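Local coordinates for protein alpha-rhamnosidase (Dictyoglomus thermophilum, PDB 6I60) that probably hydrolyses terminal non-reducing alpha-L-rhamnose residues from alpha-L-rhamnosides, as a multidomain bacterial glycoside hydrolase, at residues L107-V117 with F129-M140; F672-S680 with F718-P727. All coordinates share one frame; numbering follows the deposited sequence.

Overall arrangement
The two contacts lie in different domains on opposite sides of the centre of this single-chain enzyme. Contact 1 (107-117 with 129-140) joins two antiparallel strands of the N-terminal immunoglobulin-like domain, its centre about 26 Å from the centre of the chain. Contact 2 (672-680 with 718-727) sets a short hairpin against the first turns of helix 722-729 and the loop leading into it, in the six-hairpin glycosidase domain, its centre about 34 Å from that of the chain. Their own centres are about 56 Å apart and their nearest atoms about 41 Å. The ethoxyethoxyethanol pocket of Tyr656, Glu659 and Leu660 lies on helix 651-672, which runs directly into the hairpin of contact 2.

Contact 1 of 2, residues L107-V117 with F129-M140; sequences LEPCKVYFWKV and FSVVNTFETGLM
Strands 112-117 and 133-137 run antiparallel at 148°, their axes 4.7 Å apart at the closest, with Tyr113 and Phe135, and Trp115 and Asn133, as hydrogen-bonded pairs. Phe135 CG sits between its own backbone N and carbonyl carbon (chi1 62°), which brings the ring against the Tyr113 side chain, whose CB lies over one face 3.8 Å from the ring centroid. The Tyr113 and Phe135 rings are nearly parallel but slid apart, with little overlap. The edge of Phe135 turns toward the face of the Trp115 pyrrole ring, their planes at 70°, and Phe53 adds edge-to-face contacts to both. Trp115 NE1 donates to a water, which donates weakly to Thr134 O.

Where Lys116, still in its strand, meets the loop before strand 133-137, its chain bends at chi3 and lays its end over Phe129: NZ stands 3.6 Å from the ring centroid, almost on the normal, a cation-pi contact, while the ammonium also bonds Ile80 O. Val117 N donates to Ser130 OG (3.1 Å). At the other end, backbone bonds from Thr137 N to Lys111 O and from Cys110 N to Gly138 O join the type II turn 108-111 to 137-138, and Thr137 OG1 lies 2.7 Å from Glu108 O and 2.9 Å from Lys111 O. Tyr113, Trp115 and Phe135 thus cluster on one face of the sheet, and the Lys116 ammonium is probably stabilised by both ring and carbonyl.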
loop_
_atom_site.group_PDB
_atom_site.type_symbol
_atom_site.label_atom_id
_atom_site.label_comp_id
_atom_site.label_asym_id
_atom_site.label_seq_id
_atom_site.Cartn_x
_atom_site.Cartn_y
_atom_site.Cartn_z
ATOM N N LEU A 107 6.572 21.267 19.200
ATOM C CA LEU A 107 6.070 20.156 19.991
ATOM C C LEU A 107 7.194 19.527 20.809
ATOM O O LEU A 107 8.378 19.635 20.479
ATOM C CB LEU A 107 5.419 19.108 19.088
ATOM C CG LEU A 107 4.277 19.627 18.212
ATOM C CD1 LEU A 107 3.839 18.563 17.219
ATOM C CD2 LEU A 107 3.107 20.090 19.070
ATOM N N GLU A 108 6.806 18.865 21.893
ATOM C CA GLU A 108 7.743 18.278 22.835
ATOM C C GLU A 108 7.447 16.796 23.013
ATOM O O GLU A 108 6.306 16.361 22.825
ATOM C CB GLU A 108 7.675 18.998 24.190
ATOM C CG GLU A 108 8.509 20.271 24.240
ATOM C CD GLU A 108 8.033 21.245 25.300
ATOM O OE1 GLU A 108 8.872 21.710 26.101
ATOM O OE2 GLU A 108 6.821 21.545 25.330
ATOM N N PRO A 109 8.453 16.000 23.371
ATOM C CA PRO A 109 8.257 14.546 23.421
ATOM C C PRO A 109 7.319 14.122 24.541
ATOM O O PRO A 109 7.238 14.755 25.596
ATOM C CB PRO A 109 9.672 14.000 23.656
ATOM C CG PRO A 109 10.596 15.129 23.331
ATOM C CD PRO A 109 9.849 16.377 23.648
ATOM N N CYS A 110 6.597 13.028 24.284
ATOM C CA CYS A 110 5.747 12.347 25.261
ATOM C C CYS A 110 4.578 13.202 25.741
ATOM O O CYS A 110 3.939 12.870 26.742
ATOM C CB CYS A 110 6.566 11.860 26.462
ATOM S SG CYS A 110 8.008 10.875 26.011
ATOM N N LYS A 111 4.269 14.292 25.047
ATOM C CA LYS A 111 3.162 15.158 25.423
ATOM C C LYS A 111 1.937 14.843 24.574
ATOM O O LYS A 111 2.054 14.542 23.383
ATOM C CB LYS A 111 3.543 16.633 25.273
ATOM C CG LYS A 111 4.459 17.151 26.375
ATOM C CD LYS A 111 3.925 18.438 26.986
ATOM C CE LYS A 111 5.052 19.304 27.532
ATOM N NZ LYS A 111 6.165 18.489 28.093
ATOM N N VAL A 112 0.764 14.907 25.199
ATOM C CA VAL A 112 -0.511 14.709 24.519
ATOM C C VAL A 112 -1.114 16.075 24.233
ATOM O O VAL A 112 -1.188 16.929 25.126
ATOM C CB VAL A 112 -1.465 13.843 25.363
ATOM C CG1 VAL A 112 -2.920 14.098 24.979
ATOM C CG2 VAL A 112 -1.125 12.372 25.203
ATOM N N TYR A 113 -1.538 16.290 22.990
ATOM C CA TYR A 113 -2.142 17.546 22.579
ATOM C C TYR A 113 -3.592 17.325 22.167
ATOM O O TYR A 113 -4.018 16.204 21.878
ATOM C CB TYR A 113 -1.361 18.187 21.425
ATOM C CG TYR A 113 0.086 18.469 21.752
ATOM C CD1 TYR A 113 1.063 17.497 21.572
ATOM C CD2 TYR A 113 0.476 19.706 22.244
ATOM C CE1 TYR A 113 2.389 17.751 21.874
ATOM C CE2 TYR A 113 1.798 19.970 22.547
ATOM C CZ TYR A 113 2.751 18.990 22.361
ATOM O OH TYR A 113 4.068 19.256 22.663
ATOM N N PHE A 114 -4.346 18.421 22.145
ATOM C CA PHE A 114 -5.752 18.415 21.774
ATOM C C PHE A 114 -5.976 19.457 20.688
ATOM O O PHE A 114 -5.281 20.476 20.639
ATOM C CB PHE A 114 -6.656 18.709 22.983
ATOM C CG PHE A 114 -6.329 17.890 24.203
ATOM C CD1 PHE A 114 -5.297 18.262 25.052
ATOM C CD2 PHE A 114 -7.056 16.750 24.504
ATOM C CE1 PHE A 114 -4.993 17.508 26.168
ATOM C CE2 PHE A 114 -6.758 15.994 25.624
ATOM C CZ PHE A 114 -5.725 16.374 26.456
ATOM N N TRP A 115 -6.949 19.201 19.814
ATOM C CA TRP A 115 -7.211 20.147 18.739
ATOM C C TRP A 115 -8.647 20.023 18.251
ATOM O O TRP A 115 -9.173 18.915 18.117
ATOM C CB TRP A 115 -6.231 19.957 17.571
ATOM C CG TRP A 115 -6.418 18.698 16.768
ATOM C CD1 TRP A 115 -6.239 17.414 17.197
ATOM C CD2 TRP A 115 -6.795 18.610 15.387
ATOM N NE1 TRP A 115 -6.490 16.533 16.170
ATOM C CE2 TRP A 115 -6.833 17.243 15.050
ATOM C CE3 TRP A 115 -7.110 19.556 14.404
ATOM C CZ2 TRP A 115 -7.173 16.797 13.773
ATOM C CZ3 TRP A 115 -7.446 19.112 13.137
ATOM C CH2 TRP A 115 -7.474 17.745 12.833
ATOM N N LYS A 116 -9.269 21.173 18.004
ATOM C CA LYS A 116 -10.561 21.286 17.345
ATOM C C LYS A 116 -10.407 22.176 16.118
ATOM O O LYS A 116 -9.347 22.762 15.881
ATOM C CB LYS A 116 -11.624 21.854 18.293
ATOM C CG LYS A 116 -11.288 21.718 19.767
ATOM C CD LYS A 116 -12.071 22.713 20.611
ATOM C CE LYS A 116 -11.512 24.120 20.466
ATOM N NZ LYS A 116 -12.257 25.102 21.303
ATOM N N VAL A 117 -11.474 22.287 15.330
ATOM C CA VAL A 117 -11.420 23.104 14.121
ATOM C C VAL A 117 -12.828 23.572 13.776
ATOM O O VAL A 117 -13.807 22.847 13.972
ATOM C CB VAL A 117 -10.758 22.332 12.952
ATOM C CG1 VAL A 117 -11.634 21.186 12.487
ATOM C CG2 VAL A 117 -10.444 23.269 11.795
ATOM N N PHE A 129 -17.434 24.457 16.849
ATOM C CA PHE A 129 -16.161 23.763 16.958
ATOM C C PHE A 129 -16.365 22.257 16.858
ATOM O O PHE A 129 -17.394 21.715 17.268
ATOM C CB PHE A 129 -15.471 24.112 18.277
ATOM C CG PHE A 129 -14.408 25.165 18.146
ATOM C CD1 PHE A 129 -13.226 24.898 17.476
ATOM C CD2 PHE A 129 -14.589 26.424 18.696
ATOM C CE1 PHE A 129 -12.247 25.866 17.354
ATOM C CE2 PHE A 129 -13.614 27.395 18.580
ATOM C CZ PHE A 129 -12.441 27.116 17.908
ATOM N N SER A 130 -15.368 21.582 16.293
ATOM C CA SER A 130 -15.412 20.135 16.191
ATOM C C SER A 130 -15.198 19.499 17.563
ATOM O O SER A 130 -14.825 20.158 18.538
ATOM C CB SER A 130 -14.348 19.638 15.215
ATOM O OG SER A 130 -13.064 19.691 15.811
ATOM N N VAL A 131 -15.445 18.191 17.632
ATOM C CA VAL A 131 -15.175 17.451 18.855
ATOM C C VAL A 131 -13.671 17.395 19.082
ATOM O O VAL A 131 -12.889 17.193 18.142
ATOM C CB VAL A 131 -15.796 16.045 18.778
ATOM C CG1 VAL A 131 -15.116 15.096 19.752
ATOM C CG2 VAL A 131 -17.291 16.115 19.053
ATOM N N VAL A 132 -13.256 17.599 20.334
ATOM C CA VAL A 132 -11.836 17.652 20.665
ATOM C C VAL A 132 -11.174 16.335 20.285
ATOM O O VAL A 132 -11.550 15.266 20.780
ATOM C CB VAL A 132 -11.644 17.967 22.152
ATOM C CG1 VAL A 132 -10.186 17.794 22.550
ATOM C CG2 VAL A 132 -12.127 19.376 22.457
ATOM N N ASN A 133 -10.188 16.407 19.396
ATOM C CA ASN A 133 -9.388 15.257 19.018
ATOM C C ASN A 133 -8.058 15.296 19.769
ATOM O O ASN A 133 -7.804 16.176 20.595
ATOM C CB ASN A 133 -9.181 15.220 17.504
ATOM C CG ASN A 133 -10.225 14.375 16.797
ATOM O OD1 ASN A 133 -11.411 14.710 16.791
ATOM N ND2 ASN A 133 -9.788 13.270 16.201
ATOM N N THR A 134 -7.194 14.328 19.476
ATOM C CA THR A 134 -5.985 14.142 20.264
ATOM C C THR A 134 -4.895 13.536 19.395
ATOM O O THR A 134 -5.165 12.647 18.585
ATOM C CB THR A 134 -6.266 13.243 21.478
ATOM O OG1 THR A 134 -6.931 14.004 22.495
ATOM C CG2 THR A 134 -4.981 12.656 22.048
ATOM N N PHE A 135 -3.670 14.034 19.555
ATOM C CA PHE A 135 -2.497 13.376 18.997
ATOM C C PHE A 135 -1.385 13.409 20.033
ATOM O O PHE A 135 -1.137 14.451 20.647
ATOM C CB PHE A 135 -2.045 14.030 17.680
ATOM C CG PHE A 135 -1.619 15.466 17.816
ATOM C CD1 PHE A 135 -2.555 16.486 17.797
ATOM C CD2 PHE A 135 -0.277 15.796 17.930
ATOM C CE1 PHE A 135 -2.164 17.806 17.909
ATOM C CE2 PHE A 135 0.121 17.115 18.043
ATOM C CZ PHE A 135 -0.824 18.121 18.031
ATOM N N GLU A 136 -0.738 12.266 20.243
ATOM C CA GLU A 136 0.323 12.125 21.232
ATOM C C GLU A 136 1.666 11.985 20.529
ATOM O O GLU A 136 1.800 11.198 19.587
ATOM C CB GLU A 136 0.079 10.915 22.136
ATOM C CG GLU A 136 1.259 10.574 23.036
ATOM C CD GLU A 136 0.881 9.653 24.180
ATOM O OE1 GLU A 136 -0.322 9.358 24.339
ATOM O OE2 GLU A 136 1.790 9.217 24.918
ATOM N N THR A 137 2.653 12.744 20.992
ATOM C CA THR A 137 3.993 12.656 20.436
ATOM C C THR A 137 4.749 11.496 21.068
ATOM O O THR A 137 4.578 11.194 22.253
ATOM C CB THR A 137 4.754 13.964 20.656
ATOM O OG1 THR A 137 4.650 14.355 22.029
ATOM C CG2 THR A 137 4.178 15.067 19.780
ATOM N N GLY A 138 5.604 10.874 20.277
ATOM C CA GLY A 138 6.412 9.772 20.726
ATOM C C GLY A 138 7.642 10.281 21.427
ATOM O O GLY A 138 7.569 11.212 22.194
ATOM N N LEU A 139 8.800 9.714 21.108
ATOM C CA LEU A 139 10.049 10.118 21.737
ATOM C C LEU A 139 10.637 11.326 21.097
ATOM O O LEU A 139 11.534 11.906 21.642
ATOM C CB LEU A 139 11.070 9.011 21.731
ATOM C CG LEU A 139 10.869 8.072 22.900
ATOM C CD1 LEU A 139 12.185 7.556 23.395
ATOM C CD2 LEU A 139 10.183 8.796 24.017
ATOM N N MET A 140 10.135 11.653 19.921
ATOM C CA MET A 140 10.462 12.819 19.170
ATOM C C MET A 140 11.880 12.967 18.796
ATOM O O MET A 140 12.661 13.637 19.448
ATOM C CB MET A 140 9.966 14.071 19.861
ATOM C CG MET A 140 8.474 14.225 19.799
ATOM S SD MET A 140 8.059 15.448 18.580
ATOM C CE MET A 140 9.089 16.775 19.147
HETATM O O HOH W 1 -5.581 13.950 16.272
#

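Contact 2 of 2, residues F672-S680 with F718-P727; sequences FLKEKAYAS and FTSQTLNTLP
A tight beta hairpin following helix 651-672 packs against the entry to helix 722-729 in the six-hairpin glycosidase domain, and Tyr678 and Thr719 carry much of the contact. The Tyr678 ring lies between Pro727 of the helix and Leu673 of its own hairpin, whose CA is toward the rim of one face. With CG anti to its carbonyl carbon (chi1 -72°), the ring presents its opposite face to Pro727, whose CG lies 3.5 Å from the ring centroid and only 7° off the normal, a CH-pi contact over the centre. Pro727 CB reaches farther along the same face to Tyr678 CZ, also at 3.5 Å. At the ring edge, Asn724 OD1 comes within 3.5 Å of Tyr678 CD1, with the amide plane turned 83° from the ring; the same oxygen accepts a weak hydrogen bond from Tyr678 N. The phenol OH is held by Asn669 on the preceding helix.

On the backbone side of Tyr678, Thr719 OG1 donates to Tyr678 O over 2.9 Å, arriving from above the carbonyl plane. Ala679 CB lies near Phe718 O. Within 718-727, Ser720 OG accepts from Leu723 N (3.1 Å) in a capping bond and is itself bonded to Asp623, which fixes the turn leading into the helix. Leu723 and Leu726 continue the packing onto helix 626-648, and Thr725 onto helices 738-750 and 761-773. Thr719 thus bonds the hairpin just before the helix, and Pro727 packs on Tyr678 beyond its first turn. A hairpin directly after one helix, packed on a later helix, fits the helix-connecting segments of an (alpha/alpha)6-barrel, the fold of this glycosidase domain.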
loop_
_atom_site.group_PDB
_atom_site.type_symbol
_atom_site.label_atom_id
_atom_site.label_comp_id
_atom_site.label_asym_id
_atom_site.label_seq_id
_atom_site.Cartn_x
_atom_site.Cartn_y
_atom_site.Cartn_z
ATOM N N PHE A 672 12.388 7.595 -33.327
ATOM C CA PHE A 672 11.403 6.521 -33.278
ATOM C C PHE A 672 10.234 6.690 -34.236
ATOM O O PHE A 672 9.667 5.682 -34.664
ATOM C CB PHE A 672 10.857 6.370 -31.850
ATOM C CG PHE A 672 11.907 6.013 -30.835
ATOM C CD1 PHE A 672 12.859 5.046 -31.114
ATOM C CD2 PHE A 672 11.944 6.647 -29.605
ATOM C CE1 PHE A 672 13.826 4.717 -30.184
ATOM C CE2 PHE A 672 12.909 6.321 -28.670
ATOM C CZ PHE A 672 13.850 5.356 -28.960
ATOM N N LEU A 673 9.853 7.916 -34.583
ATOM C CA LEU A 673 8.737 8.114 -35.502
ATOM C C LEU A 673 9.156 7.721 -36.915
ATOM O O LEU A 673 10.103 8.288 -37.470
ATOM C CB LEU A 673 8.268 9.566 -35.462
ATOM C CG LEU A 673 6.998 9.880 -36.254
ATOM C CD1 LEU A 673 5.793 9.190 -35.633
ATOM C CD2 LEU A 673 6.780 11.379 -36.335
ATOM N N LYS A 674 8.445 6.747 -37.500
ATOM C CA LYS A 674 8.772 6.195 -38.818
ATOM C C LYS A 674 7.540 6.308 -39.715
ATOM O O LYS A 674 6.783 5.346 -39.869
ATOM C CB LYS A 674 9.255 4.746 -38.703
ATOM C CG LYS A 674 10.505 4.563 -37.860
ATOM C CD LYS A 674 11.670 5.359 -38.415
ATOM C CE LYS A 674 12.791 5.477 -37.395
ATOM N NZ LYS A 674 13.548 6.752 -37.546
ATOM N N GLU A 675 7.345 7.491 -40.298
ATOM C CA GLU A 675 6.345 7.715 -41.340
ATOM C C GLU A 675 4.919 7.446 -40.871
ATOM O O GLU A 675 4.089 8.360 -40.847
ATOM C CB GLU A 675 6.655 6.855 -42.568
ATOM C CG GLU A 675 5.651 7.013 -43.698
ATOM C CD GLU A 675 6.216 6.603 -45.044
ATOM O OE1 GLU A 675 5.419 6.376 -45.981
ATOM O OE2 GLU A 675 7.455 6.508 -45.167
ATOM N N LYS A 676 4.613 6.197 -40.513
ATOM C CA LYS A 676 3.261 5.820 -40.133
ATOM C C LYS A 676 3.150 5.186 -38.753
ATOM O O LYS A 676 2.027 4.985 -38.279
ATOM C CB LYS A 676 2.663 4.856 -41.171
ATOM C CG LYS A 676 1.752 5.531 -42.187
ATOM C CD LYS A 676 1.313 4.561 -43.272
ATOM C CE LYS A 676 0.076 5.067 -43.997
ATOM N NZ LYS A 676 -0.790 3.948 -44.464
ATOM N N ALA A 677 4.262 4.870 -38.097
ATOM C CA ALA A 677 4.226 4.263 -36.774
ATOM C C ALA A 677 5.579 4.476 -36.108
ATOM O O ALA A 677 6.475 5.113 -36.669
ATOM C CB ALA A 677 3.866 2.777 -36.853
ATOM N N TYR A 678 5.718 3.937 -34.900
ATOM C CA TYR A 678 6.962 3.996 -34.147
ATOM C C TYR A 678 7.672 2.651 -34.224
ATOM O O TYR A 678 7.029 1.596 -34.212
ATOM C CB TYR A 678 6.702 4.368 -32.684
ATOM C CG TYR A 678 6.310 5.816 -32.471
ATOM C CD1 TYR A 678 5.043 6.271 -32.813
ATOM C CD2 TYR A 678 7.208 6.726 -31.925
ATOM C CE1 TYR A 678 4.680 7.592 -32.621
ATOM C CE2 TYR A 678 6.855 8.049 -31.729
ATOM C CZ TYR A 678 5.589 8.477 -32.079
ATOM O OH TYR A 678 5.231 9.793 -31.887
ATOM N N ALA A 679 9.000 2.690 -34.302
ATOM C CA ALA A 679 9.797 1.475 -34.415
ATOM C C ALA A 679 11.229 1.789 -34.000
ATOM O O ALA A 679 11.579 2.938 -33.718
ATOM C CB ALA A 679 9.742 0.909 -35.837
ATOM N N SER A 680 12.057 0.748 -33.968
ATOM C CA SER A 680 13.481 0.895 -33.684
ATOM C C SER A 680 14.250 -0.351 -34.115
ATOM O O SER A 680 14.636 -0.485 -35.276
ATOM C CB SER A 680 13.716 1.166 -32.198
ATOM O OG SER A 680 15.085 1.435 -31.945
ATOM N N PHE A 718 6.841 -4.531 -37.971
ATOM C CA PHE A 718 7.943 -3.731 -37.454
ATOM C C PHE A 718 7.500 -2.777 -36.352
ATOM O O PHE A 718 8.290 -1.933 -35.920
ATOM C CB PHE A 718 8.608 -2.950 -38.590
ATOM C CG PHE A 718 9.519 -3.783 -39.445
ATOM C CD1 PHE A 718 9.014 -4.530 -40.497
ATOM C CD2 PHE A 718 10.880 -3.827 -39.193
ATOM C CE1 PHE A 718 9.849 -5.302 -41.286
ATOM C CE2 PHE A 718 11.720 -4.597 -39.977
ATOM C CZ PHE A 718 11.203 -5.335 -41.024
ATOM N N THR A 719 6.257 -2.898 -35.886
ATOM C CA THR A 719 5.705 -2.038 -34.848
ATOM C C THR A 719 4.824 -2.879 -33.937
ATOM O O THR A 719 4.020 -3.683 -34.418
ATOM C CB THR A 719 4.890 -0.885 -35.448
ATOM O OG1 THR A 719 5.754 -0.025 -36.199
ATOM C CG2 THR A 719 4.207 -0.079 -34.351
ATOM N N SER A 720 4.975 -2.692 -32.634
ATOM C CA SER A 720 4.195 -3.411 -31.641
ATOM C C SER A 720 3.154 -2.483 -31.025
ATOM O O SER A 720 3.092 -1.287 -31.326
ATOM C CB SER A 720 5.111 -3.994 -30.564
ATOM O OG SER A 720 5.652 -2.964 -29.755
ATOM N N GLN A 721 2.320 -3.055 -30.154
ATOM C CA GLN A 721 1.393 -2.235 -29.382
ATOM C C GLN A 721 2.140 -1.361 -28.382
ATOM O O GLN A 721 1.809 -0.183 -28.209
ATOM C CB GLN A 721 0.380 -3.123 -28.660
ATOM C CG GLN A 721 -0.713 -3.677 -29.553
ATOM C CD GLN A 721 -1.506 -4.778 -28.879
ATOM O OE1 GLN A 721 -1.486 -4.913 -27.655
ATOM N NE2 GLN A 721 -2.210 -5.576 -29.676
ATOM N N THR A 722 3.153 -1.925 -27.718
ATOM C CA THR A 722 3.941 -1.157 -26.760
ATOM C C THR A 722 4.592 0.049 -27.426
ATOM O O THR A 722 4.671 1.131 -26.830
ATOM C CB THR A 722 4.999 -2.058 -26.116
ATOM O OG1 THR A 722 4.354 -3.148 -25.442
ATOM C CG2 THR A 722 5.847 -1.283 -25.117
ATOM N N LEU A 723 5.038 -0.110 -28.673
ATOM C CA LEU A 723 5.727 0.966 -29.375
ATOM C C LEU A 723 4.812 2.126 -29.740
ATOM O O LEU A 723 5.317 3.192 -30.104
ATOM C CB LEU A 723 6.393 0.422 -30.641
ATOM C CG LEU A 723 7.664 -0.412 -30.449
ATOM C CD1 LEU A 723 7.983 -1.212 -31.704
ATOM C CD2 LEU A 723 8.839 0.472 -30.062
ATOM N N ASN A 724 3.496 1.961 -29.647
ATOM C CA ASN A 724 2.568 2.989 -30.099
ATOM C C ASN A 724 1.714 3.596 -28.993
ATOM O O ASN A 724 1.381 4.779 -29.083
ATOM C CB ASN A 724 1.643 2.428 -31.190
ATOM C CG ASN A 724 2.218 2.594 -32.584
ATOM O OD1 ASN A 724 3.177 3.334 -32.789
ATOM N ND2 ASN A 724 1.631 1.902 -33.551
ATOM N N THR A 725 1.344 2.827 -27.963
ATOM C CA THR A 725 0.532 3.395 -26.889
ATOM C C THR A 725 1.325 4.384 -26.045
ATOM O O THR A 725 0.745 5.327 -25.492
ATOM C CB THR A 725 -0.034 2.291 -25.992
ATOM O OG1 THR A 725 1.016 1.732 -25.191
ATOM C CG2 THR A 725 -0.665 1.194 -26.819
ATOM N N LEU A 726 2.643 4.191 -25.937
ATOM C CA LEU A 726 3.436 5.052 -25.059
ATOM C C LEU A 726 3.543 6.477 -25.591
ATOM O O LEU A 726 3.220 7.416 -24.841
ATOM C CB LEU A 726 4.808 4.415 -24.808
ATOM C CG LEU A 726 4.911 3.538 -23.558
ATOM C CD1 LEU A 726 4.112 2.259 -23.732
ATOM C CD2 LEU A 726 6.362 3.220 -23.238
ATOM N N PRO A 727 3.966 6.726 -26.838
ATOM C CA PRO A 727 3.964 8.114 -27.328
ATOM C C PRO A 727 2.568 8.694 -27.482
ATOM O O PRO A 727 2.420 9.922 -27.445
ATOM C CB PRO A 727 4.683 8.017 -28.680
ATOM C CG PRO A 727 4.467 6.621 -29.116
ATOM C CD PRO A 727 4.481 5.796 -27.863
#